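Local coordinates for protein trehalose monomycolate exporter MmpL3 (Mycobacterium tuberculosis, PDB 7NVH) that exports trehalose monomycolate, a mycolic acid carrier needed for the mycobacterial cell envelope, probably across the inner membrane and at the expense of the proton gradient, at residues T284-S295 with F635-F644; S597-F606 with Y698-L709. All blocks are in the same frame, centred on the assembly; numbering follows the deposited sequence.

Interaction 1 (T284-S295 with F635-F644); sequences TVTFSAVLIVAS and FGLSTDYEVF
Val643 forks over the helix opposite, CG2 to Leu291 and CG1 to Thr284 and Ser288. Its CG2 meets CD1 of Leu291 at 3.4 Å, the two side chains slanting across each other. With CG1 anti to the backbone N (chi1 172°), the other branch turns toward the earlier turns of 284-295, where CG1 lies 3.9 Å from CG2 of Thr284 and close to Ser288 as well. Leu291 continues this apolar strip back along 635-644, its CD1 lying 4.2 Å from CB of Thr639.

Beside the strip sits Asp640, whose carboxylate reaches in between Ser288 and Ile292. OD2 has CD1 of Ile292 at 3.4 Å, that side chain crossing the aspartate at about a right angle, and CB of Ser288 lies against the carboxylate too. OD1 comes to 3.0 Å from the carbonyl O of Ser288, a meeting of two acceptors and not a bond. A polar partner comes from a third helix, 248-265: Tyr252 OH is hydrogen-bonded to OD2.

Ser288 turns its own hydroxyl back into its helix. OG donates to Thr284 O at 3.0 Å, from the face of that carbonyl opposite the one used by Ser288 N, and the same OG lies 3.3 Å from CE1 of Phe644. Thr284 CG2 comes to the edge of the Phe644 ring, which also stacks on Phe255.

Helices 270-297 and 624-654 run nearly antiparallel here, their segments at 157°. Aliphatic carbons of Ile292 and Ser288 and a backbone carbonyl thus flank a buried carboxylate hydrogen-bonded to a tyrosine, while the serine hydroxyl is spent on its own helix. Such an Asp-Tyr pair between the two halves of the membrane domain is consistent with the proton relay of RND-type transporters.

Interaction 2 (S597-F606 with Y698-L709); sequences STMGILTWIF and YLAFGLMAALLL
Phe701 pushes its ring into segment 597-606 among Ile601, Leu602, Ile605 and Phe606, a knob in a four-residue hole. Its chi1 of -166° sets CG opposite the backbone N, carrying the ring toward the facing helix. CB starts near the edge of the Phe606 ring, 3.9 Å from its CZ, and CG still has Phe606 CE2 for a neighbour. Farther out, CD2 meets CD2 of Leu602 at 3.7 Å. CE2 is shared by two isoleucines: CD1 of Ile605 approaches obliquely to 3.4 Å, while CG2 of Ile601 lies in the ring plane at the edge, 4.0 Å away. At the tip, CZ touches the same Ile605 CD1.

Phe606 turns an edge toward the face of Phe701 in an offset edge-to-face pair, the planes at 76°. Tyr698 CB sits over the centre of the Phe606 ring, a CH-pi contact of 3.4 Å to the centroid, and the edge of the tyrosine ring points at that same face in a T-shaped pair. Beyond this cluster the phenol OH is bonded to Thr623 N.

A second knob enters the opposite way. Thr598 fits among Gly702, Ala705, Ala706 and Leu709; its CG2 lies 3.3 Å from Gly702 O, and its OG1 rests on Ala706 while hydrogen-bonded to Thr594 O in its own helix. Leu602 packs directly on the bare backbone of Gly702. Reciprocal knobs-into-holes packing of this kind, built on small residues and an aromatic cluster, joins two steeply inclined helices, their segments at 135°, within the transmembrane bundle.

In the fold
The centres of the two contacts lie about 19 Å apart in the helical membrane domain. Along the chain their segments alternate: 284-295, 597-606, 635-644, 698-709. Interaction 1 joins the two MMPL halves of the chain, helix 270-297 of the first against helix 624-654 of the second, whereas interaction 2 lies wholly within the second half. They meet where helix 694-726 packs on helix 624-654: Leu707 CD2 lies 3.3 Å from Tyr641 OH, and Leu637 packs on both Leu703 and Leu707. Tyr641 is also hydrogen-bonded to Asp251 of the first half, so helix 694-726 packs beside a residue that links the halves, near the Asp-Tyr pairs probably concerned with proton transfer.

Interaction 1 (T284-S295 with F635-F644)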
loop_
_atom_site.group_PDB
_atom_site.type_symbol
_atom_site.label_atom_id
_atom_site.label_comp_id
_atom_site.label_asym_id
_atom_site.label_seq_id
_atom_site.Cartn_x
_atom_site.Cartn_y
_atom_site.Cartn_z
ATOM N N THR A 284 10.908 -0.803 -24.620
ATOM C CA THR A 284 9.733 -1.407 -24.001
ATOM C C THR A 284 9.734 -1.202 -22.489
ATOM O O THR A 284 8.695 -0.895 -21.893
ATOM C CB THR A 284 9.671 -2.893 -24.339
ATOM O OG1 THR A 284 9.591 -3.054 -25.760
ATOM C CG2 THR A 284 8.457 -3.531 -23.701
ATOM N N VAL A 285 10.897 -1.358 -21.855
ATOM C CA VAL A 285 11.010 -1.180 -20.412
ATOM C C VAL A 285 10.729 0.266 -20.021
ATOM O O VAL A 285 10.032 0.532 -19.034
ATOM C CB VAL A 285 12.400 -1.637 -19.936
ATOM C CG1 VAL A 285 12.685 -1.120 -18.544
ATOM C CG2 VAL A 285 12.495 -3.150 -19.972
ATOM N N THR A 286 11.271 1.219 -20.781
ATOM C CA THR A 286 11.025 2.626 -20.499
ATOM C C THR A 286 9.546 2.956 -20.613
ATOM O O THR A 286 8.995 3.681 -19.776
ATOM C CB THR A 286 11.840 3.497 -21.452
ATOM O OG1 THR A 286 13.232 3.198 -21.299
ATOM C CG2 THR A 286 11.609 4.966 -21.158
ATOM N N PHE A 287 8.882 2.430 -21.642
ATOM C CA PHE A 287 7.460 2.711 -21.791
ATOM C C PHE A 287 6.644 2.049 -20.688
ATOM O O PHE A 287 5.665 2.628 -20.210
ATOM C CB PHE A 287 6.979 2.280 -23.172
ATOM C CG PHE A 287 7.080 3.365 -24.197
ATOM C CD1 PHE A 287 6.155 4.390 -24.226
ATOM C CD2 PHE A 287 8.110 3.374 -25.115
ATOM C CE1 PHE A 287 6.247 5.397 -25.160
ATOM C CE2 PHE A 287 8.207 4.379 -26.053
ATOM C CZ PHE A 287 7.275 5.391 -26.075
ATOM N N SER A 288 7.041 0.855 -20.248
ATOM C CA SER A 288 6.355 0.229 -19.121
ATOM C C SER A 288 6.509 1.061 -17.852
ATOM O O SER A 288 5.551 1.232 -17.085
ATOM C CB SER A 288 6.889 -1.185 -18.902
ATOM O OG SER A 288 6.616 -2.011 -20.018
ATOM N N ALA A 289 7.710 1.587 -17.615
ATOM C CA ALA A 289 7.937 2.398 -16.424
ATOM C C ALA A 289 7.125 3.686 -16.466
ATOM O O ALA A 289 6.507 4.075 -15.467
ATOM C CB ALA A 289 9.421 2.707 -16.277
ATOM N N VAL A 290 7.118 4.372 -17.611
ATOM C CA VAL A 290 6.336 5.602 -17.684
ATOM C C VAL A 290 4.847 5.290 -17.627
ATOM O O VAL A 290 4.054 6.120 -17.172
ATOM C CB VAL A 290 6.698 6.429 -18.931
ATOM C CG1 VAL A 290 8.194 6.675 -18.983
ATOM C CG2 VAL A 290 6.217 5.749 -20.191
ATOM N N LEU A 291 4.439 4.092 -18.048
ATOM C CA LEU A 291 3.044 3.699 -17.889
ATOM C C LEU A 291 2.687 3.518 -16.422
ATOM O O LEU A 291 1.602 3.922 -15.989
ATOM C CB LEU A 291 2.766 2.419 -18.663
ATOM C CG LEU A 291 2.265 2.637 -20.084
ATOM C CD1 LEU A 291 1.986 1.304 -20.703
ATOM C CD2 LEU A 291 1.019 3.496 -20.082
ATOM N N ILE A 292 3.578 2.904 -15.642
ATOM C CA ILE A 292 3.337 2.819 -14.203
ATOM C C ILE A 292 3.259 4.210 -13.598
ATOM O O ILE A 292 2.392 4.494 -12.764
ATOM C CB ILE A 292 4.420 1.984 -13.503
ATOM C CG1 ILE A 292 4.197 0.504 -13.744
ATOM C CG2 ILE A 292 4.384 2.242 -12.015
ATOM C CD1 ILE A 292 5.165 -0.355 -12.987
ATOM N N VAL A 293 4.174 5.094 -13.996
ATOM C CA VAL A 293 4.167 6.452 -13.465
ATOM C C VAL A 293 2.844 7.136 -13.775
ATOM O O VAL A 293 2.247 7.786 -12.910
ATOM C CB VAL A 293 5.363 7.248 -14.016
ATOM C CG1 VAL A 293 5.195 8.726 -13.727
ATOM C CG2 VAL A 293 6.647 6.735 -13.410
ATOM N N ALA A 294 2.355 6.986 -15.006
ATOM C CA ALA A 294 1.079 7.587 -15.379
ATOM C C ALA A 294 -0.073 6.986 -14.585
ATOM O O ALA A 294 -0.999 7.701 -14.186
ATOM C CB ALA A 294 0.840 7.416 -16.877
ATOM N N SER A 295 -0.044 5.672 -14.363
ATOM C CA SER A 295 -1.113 5.033 -13.603
ATOM C C SER A 295 -1.131 5.507 -12.156
ATOM O O SER A 295 -2.202 5.745 -11.588
ATOM C CB SER A 295 -0.966 3.515 -13.666
ATOM O OG SER A 295 -1.052 3.051 -15.001
ATOM N N PHE A 635 -3.651 -1.704 -12.313
ATOM C CA PHE A 635 -3.783 -1.150 -13.655
ATOM C C PHE A 635 -2.417 -0.977 -14.305
ATOM O O PHE A 635 -2.205 -1.385 -15.455
ATOM C CB PHE A 635 -4.526 0.183 -13.592
ATOM C CG PHE A 635 -5.220 0.553 -14.868
ATOM C CD1 PHE A 635 -6.582 0.361 -15.008
ATOM C CD2 PHE A 635 -4.514 1.100 -15.922
ATOM C CE1 PHE A 635 -7.225 0.705 -16.177
ATOM C CE2 PHE A 635 -5.151 1.443 -17.095
ATOM C CZ PHE A 635 -6.509 1.245 -17.222
ATOM N N GLY A 636 -1.463 -0.409 -13.564
ATOM C CA GLY A 636 -0.148 -0.167 -14.131
ATOM C C GLY A 636 0.561 -1.444 -14.531
ATOM O O GLY A 636 1.119 -1.542 -15.624
ATOM N N LEU A 637 0.532 -2.453 -13.662
ATOM C CA LEU A 637 1.277 -3.672 -13.948
ATOM C C LEU A 637 0.593 -4.529 -15.010
ATOM O O LEU A 637 1.278 -5.173 -15.817
ATOM C CB LEU A 637 1.497 -4.461 -12.658
ATOM C CG LEU A 637 2.577 -5.539 -12.716
ATOM C CD1 LEU A 637 3.786 -5.027 -13.471
ATOM C CD2 LEU A 637 2.986 -5.913 -11.309
ATOM N N SER A 638 -0.741 -4.540 -15.046
ATOM C CA SER A 638 -1.427 -5.206 -16.144
ATOM C C SER A 638 -1.104 -4.535 -17.472
ATOM O O SER A 638 -0.872 -5.217 -18.479
ATOM C CB SER A 638 -2.933 -5.217 -15.893
ATOM O OG SER A 638 -3.529 -4.020 -16.352
ATOM N N THR A 639 -1.063 -3.199 -17.497
ATOM C CA THR A 639 -0.651 -2.515 -18.717
ATOM C C THR A 639 0.799 -2.823 -19.066
ATOM O O THR A 639 1.141 -2.908 -20.248
ATOM C CB THR A 639 -0.851 -1.007 -18.583
ATOM O OG1 THR A 639 -0.355 -0.568 -17.314
ATOM C CG2 THR A 639 -2.323 -0.655 -18.698
ATOM N N ASP A 640 1.650 -3.028 -18.082
ATOM C CA ASP A 640 3.044 -3.383 -18.386
ATOM C C ASP A 640 3.017 -4.714 -19.091
ATOM O O ASP A 640 3.571 -4.811 -20.147
ATOM C CB ASP A 640 3.884 -3.490 -17.136
ATOM C CG ASP A 640 4.352 -2.146 -16.636
ATOM O OD1 ASP A 640 3.730 -1.146 -17.014
ATOM O OD2 ASP A 640 5.333 -2.120 -15.881
ATOM N N TYR A 641 2.359 -5.693 -18.531
ATOM C CA TYR A 641 2.394 -7.012 -19.152
ATOM C C TYR A 641 1.784 -6.978 -20.548
ATOM O O TYR A 641 2.266 -7.663 -21.459
ATOM C CB TYR A 641 1.699 -8.037 -18.262
ATOM C CG TYR A 641 2.603 -8.556 -17.169
ATOM C CD1 TYR A 641 3.290 -7.683 -16.339
ATOM C CD2 TYR A 641 2.792 -9.917 -16.984
ATOM C CE1 TYR A 641 4.124 -8.147 -15.348
ATOM C CE2 TYR A 641 3.626 -10.392 -15.993
ATOM C CZ TYR A 641 4.289 -9.501 -15.178
ATOM O OH TYR A 641 5.123 -9.963 -14.187
ATOM N N GLU A 642 0.742 -6.165 -20.744
ATOM C CA GLU A 642 0.210 -5.980 -22.090
ATOM C C GLU A 642 1.258 -5.381 -23.018
ATOM O O GLU A 642 1.371 -5.789 -24.177
ATOM C CB GLU A 642 -1.037 -5.099 -22.057
ATOM C CG GLU A 642 -2.187 -5.674 -21.255
ATOM C CD GLU A 642 -2.873 -6.818 -21.967
ATOM O OE1 GLU A 642 -3.071 -6.723 -23.197
ATOM O OE2 GLU A 642 -3.214 -7.815 -21.297
ATOM N N VAL A 643 2.029 -4.409 -22.531
ATOM C CA VAL A 643 3.081 -3.817 -23.355
ATOM C C VAL A 643 4.150 -4.848 -23.680
ATOM O O VAL A 643 4.606 -4.945 -24.822
ATOM C CB VAL A 643 3.680 -2.582 -22.661
ATOM C CG1 VAL A 643 4.894 -2.090 -23.421
ATOM C CG2 VAL A 643 2.652 -1.490 -22.606
ATOM N N PHE A 644 4.560 -5.636 -22.688
ATOM C CA PHE A 644 5.565 -6.663 -22.935
ATOM C C PHE A 644 5.086 -7.648 -23.991
ATOM O O PHE A 644 5.860 -8.067 -24.858
ATOM C CB PHE A 644 5.899 -7.400 -21.639
ATOM C CG PHE A 644 6.640 -6.566 -20.639
ATOM C CD1 PHE A 644 7.583 -5.646 -21.050
ATOM C CD2 PHE A 644 6.396 -6.709 -19.286
ATOM C CE1 PHE A 644 8.265 -4.878 -20.131
ATOM C CE2 PHE A 644 7.076 -5.945 -18.362
ATOM C CZ PHE A 644 8.012 -5.029 -18.787
#

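Interaction 2 (S597-F606 with Y698-L709)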
loop_
_atom_site.group_PDB
_atom_site.type_symbol
_atom_site.label_atom_id
_atom_site.label_comp_id
_atom_site.label_asym_id
_atom_site.label_seq_id
_atom_site.Cartn_x
_atom_site.Cartn_y
_atom_site.Cartn_z
ATOM N N SER A 597 -11.930 -7.845 -11.908
ATOM C CA SER A 597 -11.885 -9.215 -11.409
ATOM C C SER A 597 -11.008 -9.327 -10.168
ATOM O O SER A 597 -11.343 -10.060 -9.229
ATOM C CB SER A 597 -11.391 -10.155 -12.503
ATOM O OG SER A 597 -12.198 -10.034 -13.657
ATOM N N THR A 598 -9.879 -8.617 -10.147
ATOM C CA THR A 598 -9.008 -8.646 -8.980
ATOM C C THR A 598 -9.707 -8.073 -7.757
ATOM O O THR A 598 -9.615 -8.637 -6.661
ATOM C CB THR A 598 -7.722 -7.875 -9.270
ATOM O OG1 THR A 598 -6.977 -8.556 -10.285
ATOM C CG2 THR A 598 -6.874 -7.762 -8.017
ATOM N N MET A 599 -10.415 -6.954 -7.923
ATOM C CA MET A 599 -11.135 -6.376 -6.793
ATOM C C MET A 599 -12.256 -7.294 -6.327
ATOM O O MET A 599 -12.503 -7.416 -5.121
ATOM C CB MET A 599 -11.680 -4.998 -7.164
ATOM C CG MET A 599 -10.662 -3.881 -7.013
ATOM S SD MET A 599 -11.396 -2.238 -7.100
ATOM C CE MET A 599 -12.501 -2.425 -8.497
ATOM N N GLY A 600 -12.940 -7.956 -7.261
ATOM C CA GLY A 600 -13.964 -8.908 -6.868
ATOM C C GLY A 600 -13.406 -10.072 -6.073
ATOM O O GLY A 600 -13.981 -10.478 -5.061
ATOM N N ILE A 601 -12.271 -10.620 -6.514
ATOM C CA ILE A 601 -11.641 -11.719 -5.788
ATOM C C ILE A 601 -11.185 -11.258 -4.410
ATOM O O ILE A 601 -11.365 -11.964 -3.408
ATOM C CB ILE A 601 -10.474 -12.300 -6.608
ATOM C CG1 ILE A 601 -10.999 -13.257 -7.677
ATOM C CG2 ILE A 601 -9.479 -13.007 -5.707
ATOM C CD1 ILE A 601 -10.028 -13.489 -8.809
ATOM N N LEU A 602 -10.589 -10.065 -4.337
ATOM C CA LEU A 602 -10.145 -9.535 -3.053
ATOM C C LEU A 602 -11.312 -9.370 -2.094
ATOM O O LEU A 602 -11.202 -9.708 -0.912
ATOM C CB LEU A 602 -9.436 -8.198 -3.251
ATOM C CG LEU A 602 -7.999 -8.247 -3.758
ATOM C CD1 LEU A 602 -7.370 -6.871 -3.656
ATOM C CD2 LEU A 602 -7.200 -9.267 -2.972
ATOM N N THR A 603 -12.434 -8.840 -2.579
ATOM C CA THR A 603 -13.606 -8.708 -1.723
ATOM C C THR A 603 -14.105 -10.072 -1.268
ATOM O O THR A 603 -14.363 -10.283 -0.080
ATOM C CB THR A 603 -14.711 -7.948 -2.452
ATOM O OG1 THR A 603 -14.249 -6.633 -2.778
ATOM C CG2 THR A 603 -15.939 -7.846 -1.575
ATOM N N TRP A 604 -14.203 -11.024 -2.198
ATOM C CA TRP A 604 -14.721 -12.342 -1.852
ATOM C C TRP A 604 -13.849 -13.043 -0.823
ATOM O O TRP A 604 -14.356 -13.824 -0.013
ATOM C CB TRP A 604 -14.844 -13.203 -3.107
ATOM C CG TRP A 604 -15.457 -14.540 -2.858
ATOM C CD1 TRP A 604 -16.774 -14.811 -2.647
ATOM C CD2 TRP A 604 -14.775 -15.796 -2.802
ATOM N NE1 TRP A 604 -16.957 -16.157 -2.460
ATOM C CE2 TRP A 604 -15.743 -16.785 -2.551
ATOM C CE3 TRP A 604 -13.439 -16.181 -2.940
ATOM C CZ2 TRP A 604 -15.419 -18.132 -2.434
ATOM C CZ3 TRP A 604 -13.119 -17.518 -2.822
ATOM C CH2 TRP A 604 -14.104 -18.477 -2.572
ATOM N N ILE A 605 -12.548 -12.783 -0.836
ATOM C CA ILE A 605 -11.657 -13.488 0.079
ATOM C C ILE A 605 -11.516 -12.759 1.410
ATOM O O ILE A 605 -11.585 -13.383 2.471
ATOM C CB ILE A 605 -10.292 -13.714 -0.592
ATOM C CG1 ILE A 605 -10.424 -14.799 -1.658
ATOM C CG2 ILE A 605 -9.246 -14.107 0.431
ATOM C CD1 ILE A 605 -9.182 -15.027 -2.454
ATOM N N PHE A 606 -11.336 -11.441 1.397
ATOM C CA PHE A 606 -11.026 -10.700 2.612
ATOM C C PHE A 606 -12.246 -10.086 3.283
ATOM O O PHE A 606 -12.295 -10.029 4.513
ATOM C CB PHE A 606 -10.000 -9.608 2.303
ATOM C CG PHE A 606 -8.650 -10.147 1.943
ATOM C CD1 PHE A 606 -7.715 -10.415 2.925
ATOM C CD2 PHE A 606 -8.327 -10.417 0.628
ATOM C CE1 PHE A 606 -6.481 -10.925 2.599
ATOM C CE2 PHE A 606 -7.094 -10.928 0.298
ATOM C CZ PHE A 606 -6.170 -11.184 1.285
ATOM N N TYR A 698 -3.705 -8.265 1.718
ATOM C CA TYR A 698 -4.585 -8.149 0.564
ATOM C C TYR A 698 -4.014 -7.257 -0.528
ATOM O O TYR A 698 -4.373 -7.448 -1.690
ATOM C CB TYR A 698 -5.998 -7.697 0.965
ATOM C CG TYR A 698 -6.172 -6.368 1.662
ATOM C CD1 TYR A 698 -5.931 -5.173 1.008
ATOM C CD2 TYR A 698 -6.659 -6.315 2.959
ATOM C CE1 TYR A 698 -6.124 -3.966 1.644
ATOM C CE2 TYR A 698 -6.850 -5.112 3.604
ATOM C CZ TYR A 698 -6.582 -3.940 2.943
ATOM O OH TYR A 698 -6.775 -2.739 3.581
ATOM N N LEU A 699 -3.089 -6.348 -0.214
ATOM C CA LEU A 699 -2.359 -5.675 -1.288
ATOM C C LEU A 699 -1.570 -6.680 -2.125
ATOM O O LEU A 699 -1.701 -6.731 -3.358
ATOM C CB LEU A 699 -1.431 -4.613 -0.702
ATOM C CG LEU A 699 -0.447 -3.938 -1.659
ATOM C CD1 LEU A 699 -1.176 -3.113 -2.699
ATOM C CD2 LEU A 699 0.530 -3.073 -0.888
ATOM N N ALA A 700 -0.763 -7.510 -1.462
ATOM C CA ALA A 700 0.042 -8.495 -2.171
ATOM C C ALA A 700 -0.831 -9.530 -2.863
ATOM O O ALA A 700 -0.500 -9.994 -3.958
ATOM C CB ALA A 700 1.013 -9.169 -1.205
ATOM N N PHE A 701 -1.949 -9.909 -2.244
ATOM C CA PHE A 701 -2.812 -10.900 -2.871
ATOM C C PHE A 701 -3.537 -10.320 -4.076
ATOM O O PHE A 701 -3.768 -11.034 -5.055
ATOM C CB PHE A 701 -3.807 -11.455 -1.854
ATOM C CG PHE A 701 -4.505 -12.697 -2.315
ATOM C CD1 PHE A 701 -4.085 -13.936 -1.870
ATOM C CD2 PHE A 701 -5.574 -12.633 -3.188
ATOM C CE1 PHE A 701 -4.713 -15.086 -2.288
ATOM C CE2 PHE A 701 -6.203 -13.777 -3.612
ATOM C CZ PHE A 701 -5.774 -15.008 -3.160
ATOM N N GLY A 702 -3.905 -9.040 -4.030
ATOM C CA GLY A 702 -4.442 -8.402 -5.217
ATOM C C GLY A 702 -3.432 -8.365 -6.344
ATOM O O GLY A 702 -3.771 -8.625 -7.500
ATOM N N LEU A 703 -2.172 -8.063 -6.021
ATOM C CA LEU A 703 -1.133 -8.126 -7.045
ATOM C C LEU A 703 -1.002 -9.535 -7.618
ATOM O O LEU A 703 -0.920 -9.712 -8.841
ATOM C CB LEU A 703 0.205 -7.654 -6.476
ATOM C CG LEU A 703 0.573 -6.186 -6.694
ATOM C CD1 LEU A 703 0.746 -5.901 -8.176
ATOM C CD2 LEU A 703 -0.462 -5.255 -6.086
ATOM N N MET A 704 -0.993 -10.549 -6.750
ATOM C CA MET A 704 -0.858 -11.925 -7.219
ATOM C C MET A 704 -2.018 -12.319 -8.119
ATOM O O MET A 704 -1.817 -12.933 -9.170
ATOM C CB MET A 704 -0.765 -12.891 -6.039
ATOM C CG MET A 704 0.634 -13.131 -5.536
ATOM S SD MET A 704 0.630 -14.170 -4.068
ATOM C CE MET A 704 -0.463 -15.489 -4.586
ATOM N N ALA A 705 -3.244 -11.987 -7.716
ATOM C CA ALA A 705 -4.402 -12.325 -8.534
ATOM C C ALA A 705 -4.362 -11.596 -9.867
ATOM O O ALA A 705 -4.650 -12.189 -10.914
ATOM C CB ALA A 705 -5.691 -12.002 -7.781
ATOM N N ALA A 706 -3.992 -10.313 -9.854
ATOM C CA ALA A 706 -3.946 -9.543 -11.089
ATOM C C ALA A 706 -2.952 -10.143 -12.069
ATOM O O ALA A 706 -3.267 -10.333 -13.249
ATOM C CB ALA A 706 -3.595 -8.087 -10.789
ATOM N N LEU A 707 -1.749 -10.477 -11.597
ATOM C CA LEU A 707 -0.763 -11.027 -12.524
ATOM C C LEU A 707 -1.070 -12.467 -12.908
ATOM O O LEU A 707 -0.805 -12.863 -14.047
ATOM C CB LEU A 707 0.653 -10.906 -11.966
ATOM C CG LEU A 707 1.252 -9.501 -12.085
ATOM C CD1 LEU A 707 0.631 -8.489 -11.141
ATOM C CD2 LEU A 707 2.755 -9.551 -11.925
ATOM N N LEU A 708 -1.641 -13.260 -12.001
ATOM C CA LEU A 708 -2.059 -14.606 -12.372
ATOM C C LEU A 708 -3.071 -14.551 -13.505
ATOM O O LEU A 708 -2.940 -15.264 -14.504
ATOM C CB LEU A 708 -2.628 -15.334 -11.152
ATOM C CG LEU A 708 -3.067 -16.801 -11.249
ATOM C CD1 LEU A 708 -3.007 -17.435 -9.873
ATOM C CD2 LEU A 708 -4.473 -16.953 -11.814
ATOM N N LEU A 709 -4.073 -13.678 -13.384
ATOM C CA LEU A 709 -5.038 -13.526 -14.465
ATOM C C LEU A 709 -4.340 -13.014 -15.717
ATOM O O LEU A 709 -4.428 -13.631 -16.783
ATOM C CB LEU A 709 -6.151 -12.569 -14.044
ATOM C CG LEU A 709 -7.207 -13.147 -13.105
ATOM C CD1 LEU A 709 -8.037 -12.033 -12.494
ATOM C CD2 LEU A 709 -8.092 -14.135 -13.845
#